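Local structure of Alpha/beta hydrolase fold protein (Chitinophaga pinensis, 4PW0) at residues V21-Y26 against D91-F95; G79-D83 against Q198-Q203; V85-T89 against F114-M119; L107-L111 against I132-A136; H224-Q230 against D251-Y257. The protein is a putative hydrolase of the alpha/beta hydrolase fold, probably acting through a serine nucleophile, although its substrate has not been established. All coordinates share one frame. Residue numbers count along the deposited sequence, not the author numbering.

Interaction 1. Residues V21-Y26 against D91-F95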
# COMPACT_ATOMS: atom_id res chain seq x y z
N VAL A 21 -16.15 29.81 18.32
CA VAL A 21 -16.67 29.91 16.95
C VAL A 21 -18.20 29.76 16.98
O VAL A 21 -18.69 28.71 17.38
CB VAL A 21 -16.13 28.71 16.11
CG1 VAL A 21 -16.55 28.84 14.66
CG2 VAL A 21 -14.60 28.61 16.17
N ASN A 22 -18.96 30.79 16.62
CA ASN A 22 -20.42 30.63 16.52
C ASN A 22 -21.02 29.99 17.79
O ASN A 22 -21.87 29.09 17.71
CB ASN A 22 -20.74 29.79 15.26
CG ASN A 22 -22.23 29.66 14.97
OD1 ASN A 22 -23.04 30.56 15.27
ND2 ASN A 22 -22.61 28.53 14.36
N GLY A 23 -20.55 30.43 18.96
CA GLY A 23 -21.06 29.95 20.24
C GLY A 23 -20.51 28.62 20.77
O GLY A 23 -20.98 28.10 21.75
N THR A 24 -19.53 28.04 20.09
CA THR A 24 -18.94 26.77 20.51
C THR A 24 -17.43 26.98 20.77
O THR A 24 -16.73 27.61 19.94
CB THR A 24 -19.12 25.72 19.38
OG1 THR A 24 -20.52 25.51 19.12
CG2 THR A 24 -18.43 24.42 19.71
N ARG A 25 -16.94 26.42 21.87
CA ARG A 25 -15.51 26.41 22.19
C ARG A 25 -14.94 25.11 21.64
O ARG A 25 -15.34 24.04 22.10
CB ARG A 25 -15.28 26.43 23.70
CG ARG A 25 -13.84 26.12 24.14
CD ARG A 25 -13.69 25.46 25.53
NE ARG A 25 -14.70 24.43 25.84
CZ ARG A 25 -14.63 23.53 26.83
NH1 ARG A 25 -13.54 23.42 27.61
NH2 ARG A 25 -15.64 22.68 27.01
N TYR A 26 -14.06 25.20 20.65
CA TYR A 26 -13.34 24.03 20.10
C TYR A 26 -11.97 23.91 20.73
O TYR A 26 -11.19 24.88 20.71
CB TYR A 26 -13.22 24.13 18.59
CG TYR A 26 -14.51 23.97 17.85
CD1 TYR A 26 -14.97 22.71 17.44
CD2 TYR A 26 -15.29 25.06 17.51
CE1 TYR A 26 -16.14 22.57 16.76
CE2 TYR A 26 -16.48 24.93 16.81
CZ TYR A 26 -16.90 23.67 16.41
OH TYR A 26 -18.10 23.47 15.76
N ASP A 91 -19.64 21.53 11.17
CA ASP A 91 -19.02 22.01 12.40
C ASP A 91 -17.49 22.06 12.27
O ASP A 91 -16.82 23.04 12.63
CB ASP A 91 -19.42 21.17 13.60
CG ASP A 91 -20.93 21.27 13.94
OD1 ASP A 91 -21.59 22.29 13.50
OD2 ASP A 91 -21.46 20.37 14.64
N ALA A 92 -16.91 20.99 11.72
CA ALA A 92 -15.49 21.01 11.52
C ALA A 92 -15.04 22.15 10.62
O ALA A 92 -14.02 22.77 10.85
CB ALA A 92 -14.99 19.67 10.94
N LEU A 93 -15.79 22.41 9.57
CA LEU A 93 -15.46 23.48 8.67
C LEU A 93 -15.52 24.85 9.34
O LEU A 93 -14.65 25.68 9.08
CB LEU A 93 -16.39 23.44 7.46
CG LEU A 93 -16.06 22.40 6.39
CD1 LEU A 93 -17.24 22.22 5.43
CD2 LEU A 93 -14.79 22.78 5.66
N GLU A 94 -16.48 25.07 10.23
CA GLU A 94 -16.54 26.37 10.94
C GLU A 94 -15.28 26.53 11.80
O GLU A 94 -14.69 27.61 11.88
CB GLU A 94 -17.86 26.57 11.71
CG GLU A 94 -18.02 25.86 13.05
CD GLU A 94 -19.27 26.21 13.85
OE1 GLU A 94 -20.11 27.01 13.36
OE2 GLU A 94 -19.44 25.65 14.96
N PHE A 95 -14.83 25.45 12.42
CA PHE A 95 -13.63 25.45 13.23
C PHE A 95 -12.40 25.74 12.41
O PHE A 95 -11.60 26.60 12.78
CB PHE A 95 -13.50 24.09 13.97
CG PHE A 95 -12.12 23.80 14.47
CD1 PHE A 95 -11.55 24.52 15.50
CD2 PHE A 95 -11.36 22.79 13.87
CE1 PHE A 95 -10.26 24.26 15.91
CE2 PHE A 95 -10.08 22.54 14.28
CZ PHE A 95 -9.51 23.28 15.29
O HOH W 1 -21.13 26.49 16.76
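Both carboxylate oxygens of E94, on helix 85-98, are satisfied from the V21-T24 hairpin turn and the strand that follows it. N22 ND2 donates to E94 OE1 at 3.1 Å, and Y26 OH donates to E94 OE2 at 2.7 Å. Water 1 is hydrogen-bonded to E94 OE2 (2.6 Å), N22 O (2.9 Å) and T24 OG1 (2.6 Å), and so ties the turn to the acid. The turn itself is type I', with N22 and G23 at positive phi, and is closed by V21 N to T24 O (2.8 Å) and T24 N to V21 O (2.9 Å). Beside this polar cluster, F95 CB sits over the face of the Y26 ring, 3.9 Å from its centroid, in a CH-pi contact, while V21 CG1 packs 3.7 Å from E94 CG. The antiparallel hairpin joining strands 17-21 and 24-31 at the sheet margin is thus held to the helix by one carboxylate together with the apolar contacts of Y26 and V21; with donors on both oxygens, E94 is most likely ionised.

Interaction 2. Residues G79-D83 against Q198-Q203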
# COMPACT_ATOMS: atom_id res chain seq x y z
N GLY A 79 -20.61 22.22 23.77
CA GLY A 79 -21.78 22.07 22.96
C GLY A 79 -22.29 20.63 22.85
O GLY A 79 -21.88 19.74 23.61
N THR A 80 -23.20 20.46 21.92
CA THR A 80 -23.98 19.24 21.70
C THR A 80 -23.46 18.61 20.41
O THR A 80 -23.41 19.24 19.38
CB THR A 80 -25.45 19.61 21.51
OG1 THR A 80 -25.94 20.19 22.71
CG2 THR A 80 -26.31 18.39 21.25
N THR A 81 -23.00 17.37 20.50
CA THR A 81 -22.57 16.66 19.29
C THR A 81 -23.80 16.33 18.45
O THR A 81 -24.76 15.77 18.96
CB THR A 81 -21.88 15.35 19.72
OG1 THR A 81 -20.79 15.62 20.60
CG2 THR A 81 -21.40 14.53 18.51
N PRO A 82 -23.76 16.68 17.14
CA PRO A 82 -24.94 16.34 16.31
C PRO A 82 -24.96 14.86 15.90
O PRO A 82 -23.96 14.16 16.08
CB PRO A 82 -24.74 17.21 15.08
CG PRO A 82 -23.24 17.30 14.95
CD PRO A 82 -22.70 17.34 16.35
N ASP A 83 -26.10 14.40 15.40
CA ASP A 83 -26.34 12.98 15.21
C ASP A 83 -26.02 12.44 13.82
O ASP A 83 -26.43 11.33 13.48
CB ASP A 83 -27.78 12.61 15.63
CG ASP A 83 -28.83 13.08 14.67
OD1 ASP A 83 -28.51 13.74 13.67
OD2 ASP A 83 -30.03 12.79 14.95
N GLN A 198 -23.16 12.04 25.94
CA GLN A 198 -23.94 12.62 24.85
C GLN A 198 -23.21 12.47 23.51
O GLN A 198 -23.81 12.13 22.48
CB GLN A 198 -24.28 14.08 25.13
CG GLN A 198 -25.26 14.68 24.14
CD GLN A 198 -24.64 15.13 22.82
OE1 GLN A 198 -23.52 15.58 22.73
NE2 GLN A 198 -25.45 15.05 21.76
N ALA A 199 -21.90 12.75 23.50
CA ALA A 199 -21.14 12.62 22.27
C ALA A 199 -21.12 11.18 21.76
O ALA A 199 -21.25 10.96 20.55
CB ALA A 199 -19.71 13.13 22.50
N ILE A 200 -20.96 10.23 22.66
CA ILE A 200 -20.90 8.82 22.27
C ILE A 200 -22.23 8.42 21.62
O ILE A 200 -22.24 7.79 20.57
CB ILE A 200 -20.54 7.89 23.44
CG1 ILE A 200 -19.16 8.25 24.02
CG2 ILE A 200 -20.59 6.43 23.01
CD1 ILE A 200 -18.89 7.60 25.35
N GLY A 201 -23.37 8.80 22.23
CA GLY A 201 -24.66 8.44 21.64
C GLY A 201 -24.89 9.08 20.29
O GLY A 201 -25.39 8.41 19.36
N ALA A 202 -24.48 10.33 20.12
CA ALA A 202 -24.64 11.01 18.86
C ALA A 202 -23.79 10.33 17.77
O ALA A 202 -24.24 10.14 16.64
CB ALA A 202 -24.26 12.47 19.00
N GLN A 203 -22.56 9.99 18.13
CA GLN A 203 -21.67 9.31 17.18
C GLN A 203 -22.16 7.93 16.82
O GLN A 203 -22.06 7.57 15.66
CB GLN A 203 -20.25 9.23 17.73
CG GLN A 203 -19.57 10.58 17.85
CD GLN A 203 -18.19 10.45 18.43
OE1 GLN A 203 -17.75 9.37 18.81
NE2 GLN A 203 -17.49 11.58 18.51
O HOH W 2 -21.85 16.73 24.39
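Q198 uses its side-chain amide to bind the backbone of T81 twice: T81 N donates to Q198 OE1 at 2.9 Å, and Q198 NE2 returns a bond to T81 O at 3.0 Å. This two-point clamp pins the loop between strand 66-69 and helix 85-98 of the alpha/beta hydrolase fold to helix 197-212, imitating with a carboxamide the pairing that a neighbouring strand would offer. Water 2 extends the polar network, hydrogen-bonded to Q198 OE1 (2.6 Å) and to G79 O (3.1 Å), so the amide oxygen is bound by both T81 N and a water. The hydroxyl of T81 is engaged elsewhere, with K72 O, and Q203 OE1 accepts from T46 N.

Outward from these bonds the fit depends on small side chains. A199 and A202, one helical turn apart, let the extended loop lie close to the helix, with CA atoms of D83 and A202 only 4.5 Å apart. T81 CG2 packs on A202 CB at 3.6 Å, and T81 OG1 approaches A199 CB to 3.3 Å. On the other side of the loop, P82 rests against helix 85-98. At the exposed margin, T80 CG2 lies 3.5 Å from Q198 NE2.

Interaction 3. Residues V85-T89 against F114-M119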
# COMPACT_ATOMS: atom_id res chain seq x y z
N VAL A 85 -23.17 12.75 10.15
CA VAL A 85 -21.89 13.14 9.57
C VAL A 85 -21.96 14.50 8.88
O VAL A 85 -20.99 15.28 8.97
CB VAL A 85 -21.36 12.03 8.62
CG1 VAL A 85 -20.24 12.55 7.75
CG2 VAL A 85 -20.92 10.81 9.44
N ALA A 86 -23.06 14.80 8.18
CA ALA A 86 -23.10 16.06 7.49
C ALA A 86 -22.94 17.24 8.43
O ALA A 86 -22.22 18.19 8.11
CB ALA A 86 -24.41 16.19 6.69
N ALA A 87 -23.61 17.20 9.57
CA ALA A 87 -23.47 18.27 10.57
C ALA A 87 -22.09 18.32 11.20
O ALA A 87 -21.53 19.37 11.45
CB ALA A 87 -24.55 18.14 11.64
N MSE A 88 -21.52 17.13 11.45
CA MSE A 88 -20.14 17.11 11.96
C MSE A 88 -19.15 17.72 11.02
O MSE A 88 -18.17 18.34 11.44
CB MSE A 88 -19.71 15.67 12.26
CG MSE A 88 -20.54 15.04 13.38
SE MSE A 88 -19.98 13.17 13.65
CE MSE A 88 -21.32 12.70 14.93
N THR A 89 -19.40 17.56 9.73
CA THR A 89 -18.58 18.14 8.69
C THR A 89 -18.74 19.67 8.67
O THR A 89 -17.74 20.37 8.59
CB THR A 89 -18.93 17.53 7.31
OG1 THR A 89 -18.81 16.10 7.35
CG2 THR A 89 -18.00 18.07 6.25
N PHE A 114 -15.33 9.04 7.46
CA PHE A 114 -16.60 9.39 6.82
C PHE A 114 -16.67 10.92 6.61
O PHE A 114 -17.02 11.41 5.51
CB PHE A 114 -17.80 9.04 7.71
CG PHE A 114 -17.93 7.61 8.13
CD1 PHE A 114 -17.26 6.57 7.50
CD2 PHE A 114 -18.74 7.30 9.19
CE1 PHE A 114 -17.38 5.26 7.95
CE2 PHE A 114 -18.89 6.01 9.62
CZ PHE A 114 -18.24 4.97 9.02
N ILE A 115 -16.24 11.67 7.62
CA ILE A 115 -16.27 13.14 7.55
C ILE A 115 -15.39 13.64 6.41
O ILE A 115 -15.80 14.56 5.66
CB ILE A 115 -15.87 13.75 8.91
CG1 ILE A 115 -16.96 13.49 9.96
CG2 ILE A 115 -15.65 15.27 8.79
CD1 ILE A 115 -16.53 13.74 11.40
N VAL A 116 -14.21 13.07 6.21
CA VAL A 116 -13.35 13.63 5.14
C VAL A 116 -13.93 13.35 3.77
O VAL A 116 -13.73 14.14 2.87
CB VAL A 116 -11.89 13.15 5.23
CG1 VAL A 116 -11.27 13.60 6.56
CG2 VAL A 116 -11.71 11.64 5.04
N GLN A 117 -14.63 12.22 3.59
CA GLN A 117 -15.31 11.95 2.31
C GLN A 117 -16.41 13.01 2.06
O GLN A 117 -16.49 13.57 0.98
CB GLN A 117 -15.95 10.60 2.30
CG GLN A 117 -14.99 9.41 2.30
CD GLN A 117 -15.75 8.12 2.45
OE1 GLN A 117 -16.52 7.73 1.56
NE2 GLN A 117 -15.51 7.42 3.55
N TYR A 118 -17.24 13.24 3.07
CA TYR A 118 -18.32 14.20 2.93
C TYR A 118 -17.76 15.60 2.69
O TYR A 118 -18.27 16.37 1.85
CB TYR A 118 -19.26 14.13 4.14
CG TYR A 118 -20.57 14.83 3.86
CD1 TYR A 118 -21.51 14.23 3.04
CD2 TYR A 118 -20.84 16.08 4.33
CE1 TYR A 118 -22.69 14.87 2.70
CE2 TYR A 118 -22.04 16.74 3.99
CZ TYR A 118 -22.95 16.12 3.20
OH TYR A 118 -24.13 16.78 2.87
N MSE A 119 -16.70 15.97 3.40
CA MSE A 119 -16.07 17.28 3.24
C MSE A 119 -15.53 17.47 1.86
O MSE A 119 -15.63 18.57 1.27
CB MSE A 119 -14.94 17.49 4.27
CG MSE A 119 -14.54 18.96 4.41
SE MSE A 119 -13.16 19.24 5.73
CE MSE A 119 -14.30 19.01 7.27
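Apolar contacts dominate where these two helical segments cross at -74°, their axes 9.1 Å apart. V85 points into the neighbouring helix and meets three of its residues, with CG2 4.0 Å from F114 CB and CG1 4.1 Å from both I115 CG1 and Y118 CB. A86 CB packs 3.6 Å from Y118 CE2, and M88, a selenomethionine, places CB 3.8 Å from I115 CD1. Helix 111-122 follows the strand 104-109 and the presumed nucleophile elbow of the alpha/beta hydrolase fold; I115 touches that elbow, and its helix also packs on strand 39-42 through I115, V116 and M119. Helix 85-98 lies against helix 111-122, with helix 197-212 contributing W210 beside V85 and F114.

The polar component is internal to one segment. T89 OG1 donates to V85 O at 2.8 Å, back along its own helix, which allows the threonine to be buried at the crossing. In van der Waals contact, T89 OG1 is 3.6 Å from both I115 CG2 and Y118 CD2, and T89 CG2 lies 3.7 Å from M119 CB.

Interaction 4. Residues L107-L111 against I132-A136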
# COMPACT_ATOMS: atom_id res chain seq x y z
N LEU A 107 -6.79 13.88 7.18
CA LEU A 107 -6.60 12.47 7.57
C LEU A 107 -7.80 12.12 8.44
O LEU A 107 -8.02 12.73 9.48
CB LEU A 107 -5.30 12.30 8.36
CG LEU A 107 -4.95 10.88 8.86
CD1 LEU A 107 -3.50 10.89 9.34
CD2 LEU A 107 -5.80 10.49 9.97
N GLY A 108 -8.59 11.13 8.03
CA GLY A 108 -9.75 10.73 8.78
C GLY A 108 -9.65 9.26 9.15
O GLY A 108 -9.49 8.41 8.26
N PHE A 109 -9.82 8.97 10.45
CA PHE A 109 -9.83 7.60 10.95
C PHE A 109 -11.25 7.24 11.40
O PHE A 109 -11.83 7.95 12.22
CB PHE A 109 -8.85 7.50 12.12
CG PHE A 109 -8.81 6.14 12.82
CD1 PHE A 109 -8.91 4.96 12.11
CD2 PHE A 109 -8.62 6.06 14.20
CE1 PHE A 109 -8.87 3.73 12.75
CE2 PHE A 109 -8.53 4.84 14.84
CZ PHE A 109 -8.67 3.67 14.10
N SER A 110 -11.81 6.15 10.86
CA SER A 110 -13.09 5.58 11.31
C SER A 110 -14.20 6.64 11.04
O SER A 110 -14.32 7.08 9.88
CB SER A 110 -12.96 5.12 12.74
OG SER A 110 -14.20 4.55 13.14
N LEU A 111 -14.94 7.08 12.05
CA LEU A 111 -15.90 8.17 11.86
C LEU A 111 -15.27 9.36 11.12
O LEU A 111 -15.88 9.95 10.22
CB LEU A 111 -16.37 8.60 13.24
CG LEU A 111 -17.22 9.85 13.28
CD1 LEU A 111 -18.49 9.68 12.48
CD2 LEU A 111 -17.56 10.17 14.74
N ILE A 132 -7.67 8.22 4.31
CA ILE A 132 -8.79 7.53 4.93
C ILE A 132 -8.23 6.27 5.58
O ILE A 132 -7.64 5.44 4.88
CB ILE A 132 -9.90 7.16 3.93
CG1 ILE A 132 -10.48 8.40 3.29
CG2 ILE A 132 -10.97 6.31 4.62
CD1 ILE A 132 -11.41 8.12 2.14
N VAL A 133 -8.45 6.13 6.88
CA VAL A 133 -7.99 4.95 7.63
C VAL A 133 -9.19 4.28 8.25
O VAL A 133 -9.99 4.94 8.92
CB VAL A 133 -6.98 5.31 8.73
CG1 VAL A 133 -6.48 4.06 9.42
CG2 VAL A 133 -5.86 6.16 8.17
N GLY A 134 -9.33 2.96 8.07
CA GLY A 134 -10.34 2.24 8.82
C GLY A 134 -11.76 2.73 8.61
O GLY A 134 -12.51 2.90 9.59
N ALA A 135 -12.17 2.94 7.37
CA ALA A 135 -13.50 3.46 7.11
C ALA A 135 -14.16 2.76 5.92
O ALA A 135 -13.82 1.61 5.60
CB ALA A 135 -13.48 4.98 6.99
N ALA A 136 -15.18 3.41 5.34
CA ALA A 136 -16.05 2.73 4.37
C ALA A 136 -16.88 3.82 3.71
O ALA A 136 -17.09 4.88 4.30
CB ALA A 136 -16.96 1.71 5.06
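V133, S110 and F109 lose the most surface where the parallel strands 104-109 and 127-133 end side by side. V133 is held at both backbone poles: its N donates to G108 O (2.9 Å), and its O accepts from S110 N (2.9 Å). Its side chain lies on the same face of the sheet as F109, with V133 CG1 3.7 Å from F109 CD1. The F109 ring turns its edge to V133 O and to G134, where a side chain would crowd F109 CE1.

S110 has phi/psi of 64/-122°, the strained turn between a strand and a helix expected of a nucleophile elbow, and G108, S110 and G112 fit the GxSxG pattern. S110 CA makes a CA-H...O contact with G134 O (3.2 Å), and S110 O lies 3.7 Å from A135 CB. With H262 and D234 it probably forms the catalytic triad. Because the bonds to strand 127-133 use main-chain atoms, they hold the elbow while leaving S110 OG uninvolved in this contact, consistent with a role as nucleophile.

Interaction 5. Residues H224-Q230 against D251-Y257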
# COMPACT_ATOMS: atom_id res chain seq x y z
N HIS A 224 -9.82 14.14 -5.75
CA HIS A 224 -8.58 14.37 -5.06
C HIS A 224 -7.70 13.13 -5.00
O HIS A 224 -8.22 12.02 -5.03
CB HIS A 224 -8.84 14.75 -3.61
CG HIS A 224 -9.74 15.92 -3.44
ND1 HIS A 224 -11.10 15.85 -3.69
CD2 HIS A 224 -9.49 17.18 -3.03
CE1 HIS A 224 -11.63 17.04 -3.48
NE2 HIS A 224 -10.68 17.86 -3.07
N PRO A 225 -6.38 13.30 -4.88
CA PRO A 225 -5.56 12.14 -4.49
C PRO A 225 -5.99 11.63 -3.09
O PRO A 225 -6.16 12.43 -2.16
CB PRO A 225 -4.15 12.70 -4.42
CG PRO A 225 -4.21 14.04 -5.11
CD PRO A 225 -5.60 14.53 -4.89
N VAL A 226 -6.16 10.31 -2.99
CA VAL A 226 -6.58 9.69 -1.74
C VAL A 226 -5.64 8.56 -1.41
O VAL A 226 -5.23 7.79 -2.31
CB VAL A 226 -8.03 9.14 -1.83
CG1 VAL A 226 -8.50 8.58 -0.48
CG2 VAL A 226 -8.99 10.23 -2.28
N PHE A 227 -5.34 8.39 -0.12
CA PHE A 227 -4.58 7.24 0.35
C PHE A 227 -5.47 6.51 1.34
O PHE A 227 -5.87 7.10 2.37
CB PHE A 227 -3.32 7.74 1.01
CG PHE A 227 -2.46 6.67 1.62
CD1 PHE A 227 -2.36 5.40 1.03
CD2 PHE A 227 -1.74 6.93 2.76
CE1 PHE A 227 -1.51 4.43 1.56
CE2 PHE A 227 -0.89 5.97 3.29
CZ PHE A 227 -0.81 4.72 2.71
N VAL A 228 -5.82 5.26 1.04
CA VAL A 228 -6.76 4.47 1.84
C VAL A 228 -5.93 3.39 2.53
O VAL A 228 -5.24 2.62 1.86
CB VAL A 228 -7.84 3.81 0.97
CG1 VAL A 228 -8.76 2.98 1.83
CG2 VAL A 228 -8.64 4.83 0.16
N VAL A 229 -6.04 3.31 3.86
CA VAL A 229 -5.32 2.32 4.67
C VAL A 229 -6.32 1.48 5.46
O VAL A 229 -7.31 1.98 6.04
CB VAL A 229 -4.35 3.01 5.64
CG1 VAL A 229 -3.71 2.03 6.63
CG2 VAL A 229 -3.29 3.78 4.88
N GLN A 230 -6.07 0.17 5.50
CA GLN A 230 -6.93 -0.75 6.24
C GLN A 230 -6.13 -1.99 6.63
O GLN A 230 -5.10 -2.28 6.01
CB GLN A 230 -8.15 -1.06 5.36
CG GLN A 230 -9.22 -1.97 5.93
CD GLN A 230 -9.74 -1.50 7.26
OE1 GLN A 230 -9.03 -1.62 8.28
NE2 GLN A 230 -10.96 -1.01 7.32
N ASP A 251 -8.54 8.33 -8.06
CA ASP A 251 -7.12 8.54 -7.77
C ASP A 251 -6.76 8.14 -6.34
O ASP A 251 -6.23 8.94 -5.59
CB ASP A 251 -6.69 10.00 -8.05
CG ASP A 251 -5.19 10.19 -8.03
OD1 ASP A 251 -4.46 9.19 -8.30
OD2 ASP A 251 -4.74 11.33 -7.73
N ALA A 252 -7.09 6.91 -6.00
CA ALA A 252 -6.74 6.39 -4.67
C ALA A 252 -5.65 5.33 -4.74
O ALA A 252 -5.69 4.41 -5.58
CB ALA A 252 -7.96 5.79 -3.93
N ILE A 253 -4.71 5.46 -3.81
CA ILE A 253 -3.76 4.38 -3.51
C ILE A 253 -4.33 3.59 -2.32
O ILE A 253 -4.82 4.18 -1.36
CB ILE A 253 -2.38 4.96 -3.11
CG1 ILE A 253 -1.75 5.77 -4.21
CG2 ILE A 253 -1.46 3.87 -2.59
CD1 ILE A 253 -0.72 6.78 -3.73
N LEU A 254 -4.30 2.26 -2.40
CA LEU A 254 -4.71 1.43 -1.28
C LEU A 254 -3.49 0.79 -0.65
O LEU A 254 -2.61 0.28 -1.38
CB LEU A 254 -5.62 0.28 -1.76
CG LEU A 254 -6.18 -0.65 -0.72
CD1 LEU A 254 -7.11 0.05 0.25
CD2 LEU A 254 -6.90 -1.82 -1.39
N SER A 255 -3.46 0.71 0.68
CA SER A 255 -2.53 -0.13 1.44
C SER A 255 -3.32 -1.01 2.40
O SER A 255 -4.12 -0.48 3.18
CB SER A 255 -1.58 0.77 2.28
OG SER A 255 -0.53 1.41 1.53
N LEU A 256 -3.10 -2.32 2.35
CA LEU A 256 -3.65 -3.22 3.34
C LEU A 256 -2.52 -3.84 4.16
O LEU A 256 -1.49 -4.29 3.61
CB LEU A 256 -4.49 -4.34 2.73
CG LEU A 256 -5.66 -3.93 1.87
CD1 LEU A 256 -6.40 -5.16 1.37
CD2 LEU A 256 -6.58 -3.00 2.61
N TYR A 257 -2.73 -3.85 5.48
CA TYR A 257 -1.70 -4.29 6.43
C TYR A 257 -2.02 -5.68 7.01
O TYR A 257 -3.18 -5.97 7.29
CB TYR A 257 -1.52 -3.28 7.58
CG TYR A 257 -1.08 -1.88 7.19
CD1 TYR A 257 -0.55 -1.59 5.95
CD2 TYR A 257 -1.13 -0.85 8.13
CE1 TYR A 257 -0.10 -0.30 5.61
CE2 TYR A 257 -0.71 0.41 7.80
CZ TYR A 257 -0.22 0.70 6.58
OH TYR A 257 0.20 2.00 6.30
O HOH W 3 -9.82 10.03 -6.05
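Strands 226-231 and 252-257 run parallel at the edge of the alpha/beta hydrolase sheet, joined as a beta-alpha-beta unit through helix 240-248. Six backbone hydrogen bonds, from V226 N to D251 O (2.9 Å) through Y257 N to Q230 O (2.9 Å), set the register in which side chains interlock. On the face toward helix 240-248, the small A252 leaves space beside V226 and V228, with A252 CB 4.0 Å from V226 CB and 4.3 Å from V228 CG2; L254 CD1 then packs on V228 CG1 at 3.7 Å. On the opposite face, beneath helix 269-282, the F227 ring reaches past I253, its CE1 3.2 Å from S255 OG, which is hydrogen-bonded to Q275, and V229 CG1 meets Y257 CE2 at 3.6 Å. L254-L256 also pair antiparallel with a strand of the second subunit, continuing the sheet across the dimer. Q230 NE2 donates to D234. At the H224/D251 end, water 3 donates to H224 O (2.7 Å) and accepts from D251 N (2.9 Å).

From the N terminus, interaction 1 closes the first loop, bringing the hairpin at the sheet margin against helix 85-98. Interaction 2 opens inside that loop and closes much later, on helix 197-212, so the two cross. Interaction 3 also crosses interaction 1, sharing helix 85-98, and is nested within the span of interaction 2. Interaction 4 crosses interaction 3 and likewise nests in interaction 2; the two meet where Q203 packs on L111. Interaction 5 follows in series, yet adjoins interaction 4 through neighbouring strands, with I132 bonded to both F227 and V229. Together they link the hairpin, the helices flanking the sheet and the central strands to the dimer edge.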